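Local atomic coordinates of deoxyribose-phosphate aldolase (Toxoplasma gondii, PDB entry 4EIV), a protein that belongs to the deoxyribose-phosphate aldolase family and folds as a TIM barrel, eight parallel strands closed into a ring and wrapped by helices. Residues Gln20-Thr25 with Glu245-Leu250; Ile236-Val241 with Phe273-Glu278. All blocks are in the same frame, centred on the assembly; numbering follows the deposited sequence. Where two conformers were deposited one is given.

Contact 1 of 2, residues Gln20-Thr25 with Glu245-Leu250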
loop_
_atom_site.group_PDB
_atom_site.type_symbol
_atom_site.label_atom_id
_atom_site.label_comp_id
_atom_site.label_asym_id
_atom_site.label_seq_id
_atom_site.Cartn_x
_atom_site.Cartn_y
_atom_site.Cartn_z
ATOM N N GLN A 20 -14.489 -1.967 6.562
ATOM C CA GLN A 20 -14.472 -0.974 5.487
ATOM C C GLN A 20 -13.076 -0.771 4.923
ATOM O O GLN A 20 -12.915 -0.730 3.706
ATOM C CB GLN A 20 -15.074 0.343 5.977
ATOM C CG GLN A 20 -16.573 0.239 6.272
ATOM C CD GLN A 20 -17.098 1.319 7.203
ATOM O OE1 GLN A 20 -16.340 2.044 7.835
ATOM N NE2 GLN A 20 -18.421 1.424 7.278
ATOM N N PHE A 21 -12.069 -0.728 5.793
ATOM C CA PHE A 21 -10.695 -0.559 5.334
ATOM C C PHE A 21 -10.210 -1.802 4.578
ATOM O O PHE A 21 -9.569 -1.713 3.538
ATOM C CB PHE A 21 -9.743 -0.231 6.497
ATOM C CG PHE A 21 -8.300 -0.337 6.111
ATOM C CD1 PHE A 21 -7.763 0.483 5.143
ATOM C CD2 PHE A 21 -7.492 -1.314 6.678
ATOM C CE1 PHE A 21 -6.427 0.319 4.758
ATOM C CE2 PHE A 21 -6.204 -1.478 6.311
ATOM C CZ PHE A 21 -5.658 -0.687 5.347
ATOM N N THR A 22 -10.533 -2.965 5.106
ATOM C CA THR A 22 -10.141 -4.220 4.464
ATOM C C THR A 22 -10.807 -4.323 3.107
ATOM O O THR A 22 -10.146 -4.685 2.122
ATOM C CB THR A 22 -10.483 -5.426 5.363
ATOM O OG1 THR A 22 -9.823 -5.250 6.612
ATOM C CG2 THR A 22 -10.041 -6.754 4.730
ATOM N N SER A 23 -12.096 -3.993 3.032
ATOM C CA SER A 23 -12.809 -4.023 1.749
ATOM C C SER A 23 -12.173 -3.076 0.736
ATOM O O SER A 23 -11.963 -3.448 -0.419
ATOM C CB SER A 23 -14.269 -3.625 1.937
ATOM O OG SER A 23 -14.965 -4.554 2.742
ATOM N N ARG A 24 -11.854 -1.860 1.180
ATOM C CA ARG A 24 -11.244 -0.860 0.290
ATOM C C ARG A 24 -9.900 -1.335 -0.249
ATOM O O ARG A 24 -9.571 -1.150 -1.418
ATOM C CB ARG A 24 -11.101 0.486 0.996
ATOM C CG ARG A 24 -10.439 1.561 0.128
ATOM C CD ARG A 24 -11.267 1.901 -1.095
ATOM N NE ARG A 24 -10.597 2.820 -2.009
ATOM C CZ ARG A 24 -9.886 2.465 -3.072
ATOM N NH1 ARG A 24 -9.665 1.179 -3.362
ATOM N NH2 ARG A 24 -9.379 3.400 -3.849
ATOM N N THR A 25 -9.119 -1.939 0.639
ATOM C CA THR A 25 -7.844 -2.515 0.283
ATOM C C THR A 25 -8.008 -3.618 -0.766
ATOM O O THR A 25 -7.297 -3.655 -1.759
ATOM C CB THR A 25 -7.158 -3.091 1.541
ATOM O OG1 THR A 25 -6.849 -2.029 2.457
ATOM C CG2 THR A 25 -5.859 -3.817 1.181
ATOM N N GLU A 245 -12.585 -14.910 4.456
ATOM C CA GLU A 245 -11.589 -15.865 3.984
ATOM C C GLU A 245 -10.534 -15.153 3.146
ATOM O O GLU A 245 -9.347 -15.473 3.197
ATOM C CB GLU A 245 -12.240 -16.987 3.151
ATOM C CG GLU A 245 -13.042 -18.034 3.950
ATOM C CD GLU A 245 -14.421 -17.582 4.446
ATOM O OE1 GLU A 245 -15.070 -18.371 5.170
ATOM O OE2 GLU A 245 -14.884 -16.460 4.128
ATOM N N THR A 246 -10.965 -14.175 2.363
ATOM C CA THR A 246 -10.048 -13.452 1.515
ATOM C C THR A 246 -9.035 -12.652 2.386
ATOM O O THR A 246 -7.847 -12.575 2.057
ATOM C CB THR A 246 -10.835 -12.565 0.522
ATOM O OG1 THR A 246 -11.765 -13.371 -0.230
ATOM C CG2 THR A 246 -9.936 -11.893 -0.423
ATOM N N ALA A 247 -9.521 -12.096 3.511
ATOM C CA ALA A 247 -8.695 -11.327 4.459
ATOM C C ALA A 247 -7.532 -12.143 5.055
ATOM O O ALA A 247 -6.440 -11.602 5.321
ATOM C CB ALA A 247 -9.554 -10.745 5.604
ATOM N N ASP A 248 -7.753 -13.434 5.266
ATOM C CA ASP A 248 -6.705 -14.302 5.789
ATOM C C ASP A 248 -5.481 -14.252 4.859
ATOM O O ASP A 248 -4.331 -14.246 5.310
ATOM C CB ASP A 248 -7.205 -15.748 5.943
ATOM C CG ASP A 248 -8.083 -15.956 7.162
ATOM O OD1 ASP A 248 -9.138 -16.603 7.032
ATOM O OD2 ASP A 248 -7.713 -15.505 8.264
ATOM N N PHE A 249 -5.727 -14.212 3.558
ATOM C CA PHE A 249 -4.627 -14.146 2.609
ATOM C C PHE A 249 -3.794 -12.866 2.722
ATOM O O PHE A 249 -2.597 -12.896 2.459
ATOM C CB PHE A 249 -5.115 -14.380 1.172
ATOM C CG PHE A 249 -5.550 -15.799 0.900
ATOM C CD1 PHE A 249 -4.625 -16.837 0.922
ATOM C CD2 PHE A 249 -6.868 -16.097 0.582
ATOM C CE1 PHE A 249 -5.003 -18.132 0.656
ATOM C CE2 PHE A 249 -7.256 -17.398 0.296
ATOM C CZ PHE A 249 -6.336 -18.428 0.351
ATOM N N LEU A 250 -4.418 -11.726 3.060
ATOM C CA LEU A 250 -3.640 -10.492 3.241
ATOM C C LEU A 250 -2.628 -10.657 4.362
ATOM O O LEU A 250 -1.490 -10.233 4.233
ATOM C CB LEU A 250 -4.544 -9.303 3.555
ATOM C CG LEU A 250 -5.493 -8.861 2.442
ATOM C CD1 LEU A 250 -6.479 -7.795 2.952
ATOM C CD2 LEU A 250 -4.709 -8.348 1.268
#
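The side chains of Thr22 and Leu250 run alongside each other, pointing opposite ways, where helix 17-27, which precedes the first barrel strand, meets helix 243-257 on the outside of the TIM barrel. The short axes of 20-25 and 245-250 cross at 76° and come no nearer than 11.0 Å, so methyl groups alone span the gap and no hydrogen bond joins the two segments. One methyl carries most of it: Thr22 CG2 lies 4.1 Å from Ala247 CB and equally far from Leu250 CD1. With CG2 anti to its backbone N, Thr22 presents this methyl to the other helix, while its hydroxyl turns back to hydrogen-bond the carbonyl of Tyr18 one turn earlier. Leu250 CD1 also has a looser neighbour, Thr25 CG2 at 4.4 Å. On another side of helix 17-27, Phe21 meets Phe21 of the second subunit, ring to ring with planes about 10° apart, which places the contact beside the dimer interface. The carbonyl of Phe21 is gripped twice from opposite faces of its plane, by Thr25 N and by Thr25 OG1, the latter 2.9 Å from Phe21 O and 36° out of that plane.

Contact 2 of 2, residues Ile236-Val241 with Phe273-Glu278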
loop_
_atom_site.group_PDB
_atom_site.type_symbol
_atom_site.label_atom_id
_atom_site.label_comp_id
_atom_site.label_asym_id
_atom_site.label_seq_id
_atom_site.Cartn_x
_atom_site.Cartn_y
_atom_site.Cartn_z
ATOM N N ILE A 236 -3.677 -14.343 -6.084
ATOM C CA ILE A 236 -4.381 -15.317 -5.273
ATOM C C ILE A 236 -5.816 -15.341 -5.780
ATOM O O ILE A 236 -6.550 -14.356 -5.653
ATOM C CB ILE A 236 -4.300 -14.961 -3.786
ATOM C CG1 ILE A 236 -2.837 -14.891 -3.320
ATOM C CG2 ILE A 236 -5.046 -15.967 -2.953
ATOM C CD1 ILE A 236 -2.621 -14.544 -1.861
ATOM N N GLU A 237 -6.159 -16.431 -6.463
ATOM C CA GLU A 237 -7.505 -16.630 -7.028
ATOM C C GLU A 237 -8.301 -17.448 -6.020
ATOM O O GLU A 237 -7.913 -18.569 -5.680
ATOM C CB GLU A 237 -7.415 -17.294 -8.403
ATOM C CG GLU A 237 -8.735 -17.382 -9.183
ATOM C CD GLU A 237 -9.672 -18.455 -8.687
ATOM O OE1 GLU A 237 -10.858 -18.123 -8.536
ATOM O OE2 GLU A 237 -9.218 -19.610 -8.457
ATOM N N VAL A 238 -9.366 -16.853 -5.483
ATOM C CA VAL A 238 -10.078 -17.398 -4.336
ATOM C C VAL A 238 -11.417 -17.997 -4.634
ATOM O O VAL A 238 -12.140 -18.384 -3.711
ATOM C CB VAL A 238 -10.223 -16.332 -3.217
ATOM C CG1 VAL A 238 -8.844 -15.794 -2.810
ATOM C CG2 VAL A 238 -11.133 -15.201 -3.639
ATOM N N GLY A 239 -11.788 -18.083 -5.893
ATOM C CA GLY A 239 -13.045 -18.715 -6.224
ATOM C C GLY A 239 -14.214 -17.881 -5.759
ATOM O O GLY A 239 -14.254 -16.665 -5.995
ATOM N N ASP A 240 -15.135 -18.537 -5.042
ATOM C CA ASP A 240 -16.364 -17.903 -4.578
ATOM C C ASP A 240 -16.453 -17.731 -3.064
ATOM O O ASP A 240 -17.548 -17.604 -2.501
ATOM C CB ASP A 240 -17.570 -18.664 -5.146
ATOM C CG ASP A 240 -17.644 -18.559 -6.668
ATOM O OD1 ASP A 240 -17.534 -19.615 -7.342
ATOM O OD2 ASP A 240 -17.742 -17.408 -7.176
ATOM N N VAL A 241 -15.306 -17.705 -2.393
ATOM C CA VAL A 241 -15.287 -17.464 -0.947
ATOM C C VAL A 241 -15.702 -16.032 -0.601
ATOM O O VAL A 241 -15.743 -15.144 -1.464
ATOM C CB VAL A 241 -13.911 -17.749 -0.314
ATOM C CG1 VAL A 241 -13.534 -19.237 -0.526
ATOM C CG2 VAL A 241 -12.876 -16.814 -0.855
ATOM N N PHE A 273 -18.095 -12.464 -8.845
ATOM C CA PHE A 273 -18.988 -11.320 -8.827
ATOM C C PHE A 273 -19.628 -11.107 -7.466
ATOM O O PHE A 273 -19.727 -9.969 -7.012
ATOM C CB PHE A 273 -20.029 -11.521 -9.945
ATOM C CG PHE A 273 -20.925 -10.342 -10.214
ATOM C CD1 PHE A 273 -20.485 -9.029 -10.076
ATOM C CD2 PHE A 273 -22.186 -10.560 -10.746
ATOM C CE1 PHE A 273 -21.325 -7.965 -10.369
ATOM C CE2 PHE A 273 -23.021 -9.502 -11.046
ATOM C CZ PHE A 273 -22.581 -8.198 -10.859
ATOM N N ASN A 274 -20.088 -12.178 -6.818
ATOM C CA ASN A 274 -20.683 -12.038 -5.490
ATOM C C ASN A 274 -19.677 -11.469 -4.473
ATOM O O ASN A 274 -20.035 -10.592 -3.677
ATOM C CB ASN A 274 -21.312 -13.345 -5.011
ATOM C CG ASN A 274 -22.559 -13.717 -5.803
ATOM O OD1 ASN A 274 -23.264 -12.848 -6.330
ATOM N ND2 ASN A 274 -22.849 -15.012 -5.870
ATOM N N LEU A 275 -18.415 -11.899 -4.554
ATOM C CA LEU A 275 -17.390 -11.345 -3.656
ATOM C C LEU A 275 -17.177 -9.860 -3.953
ATOM O O LEU A 275 -17.078 -9.047 -3.040
ATOM C CB LEU A 275 -16.086 -12.145 -3.718
ATOM C CG LEU A 275 -14.877 -11.620 -2.921
ATOM C CD1 LEU A 275 -15.211 -11.469 -1.429
ATOM C CD2 LEU A 275 -13.732 -12.594 -3.086
ATOM N N LEU A 276 -17.073 -9.507 -5.230
ATOM C CA LEU A 276 -16.940 -8.105 -5.617
ATOM C C LEU A 276 -18.060 -7.258 -5.020
ATOM O O LEU A 276 -17.815 -6.188 -4.451
ATOM C CB LEU A 276 -16.916 -7.962 -7.143
ATOM C CG LEU A 276 -16.942 -6.528 -7.671
ATOM C CD1 LEU A 276 -15.781 -5.703 -7.073
ATOM C CD2 LEU A 276 -16.951 -6.517 -9.191
ATOM N N LYS A 277 -19.298 -7.738 -5.130
ATOM C CA LYS A 277 -20.422 -7.010 -4.568
ATOM C C LYS A 277 -20.348 -6.912 -3.036
ATOM O O LYS A 277 -20.663 -5.873 -2.490
ATOM C CB LYS A 277 -21.751 -7.601 -5.043
ATOM C CG LYS A 277 -22.007 -7.333 -6.552
ATOM C CD LYS A 277 -23.334 -7.873 -7.085
ATOM C CE LYS A 277 -23.314 -9.385 -7.242
ATOM N NZ LYS A 277 -24.577 -9.873 -7.854
ATOM N N GLU A 278 -19.882 -7.963 -2.364
ATOM C CA GLU A 278 -19.710 -7.921 -0.915
ATOM C C GLU A 278 -18.696 -6.834 -0.545
ATOM O O GLU A 278 -18.911 -6.039 0.369
ATOM C CB GLU A 278 -19.228 -9.271 -0.365
ATOM C CG GLU A 278 -19.117 -9.258 1.176
ATOM C CD GLU A 278 -18.557 -10.533 1.790
ATOM O OE1 GLU A 278 -18.060 -11.413 1.067
ATOM O OE2 GLU A 278 -18.656 -10.659 3.026
HETATM O O HOH W 1 -17.946 -14.697 -5.402
HETATM O O HOH W 2 -20.090 -16.584 -6.063
#
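The backbone of 236-241 leaves the seventh barrel strand and folds through a type II' turn from Val238 to Val241, with Gly239 at positive phi (69°), facing the first turns of helix 273-284. Leu275 reaches across from that helix and does nearly all the touching. Its CG stands anti to the backbone N (chi1 175°), which extends the branched end toward the turn, where it crosses the Val238 side chain at about a right angle. The two meet through single methyls, Val238 CG2 and Leu275 CD2, at 3.7 Å. The same leucine also packs against the backbone: Val241 O lies against its whole side chain from CB outward, with Leu275 CD2 nearest at 3.6 Å.

Polar links run through water. Asp240 OD2 accepts from two waters: one, 3.2 Å from OD2, takes the N-H of Leu275 at the start of the helix; the other, 2.7 Å from OD2, is weakly bound by Asn274 ND2. The two waters thus bridge the Asp240 carboxylate to the first turn of the helix. Within the turn, Gly239 N donates to Glu237 OE1 at 2.8 Å in a short but bent bond, the N-H coming from above the carboxylate plane, and the other oxygen, OE2, is held by Ser186 and His193.

Backbone hydrogen bonds from Ile236 and Val238 to Gly270 tie the segment to strand 267-271. Helix 243-257 covers Val238 and Leu275, while Leu275 also touches Phe30 of strand 30-34.

The centres of contacts 1 and 2 lie 11 Å apart, on the same side of the chain's centre, where the chain's beginning and end come together. Their segments alternate in sequence: 20-25, then 236-241, 245-250 and 273-278. Strand 233-237 is followed, through the turn of contact 2, by helix 243-257, the helix used in contact 1. That helix also joins them physically: Thr246 packs against Val241 and Leu275, and Phe249 against Ile236 and Val238. Together the contacts bring the N-terminal helix 17-27 and the last helix, 273-284, against strand 233-237 and the helix that follows it, 243-257, at the seam where strands 267-271 and 30-34 close the ring.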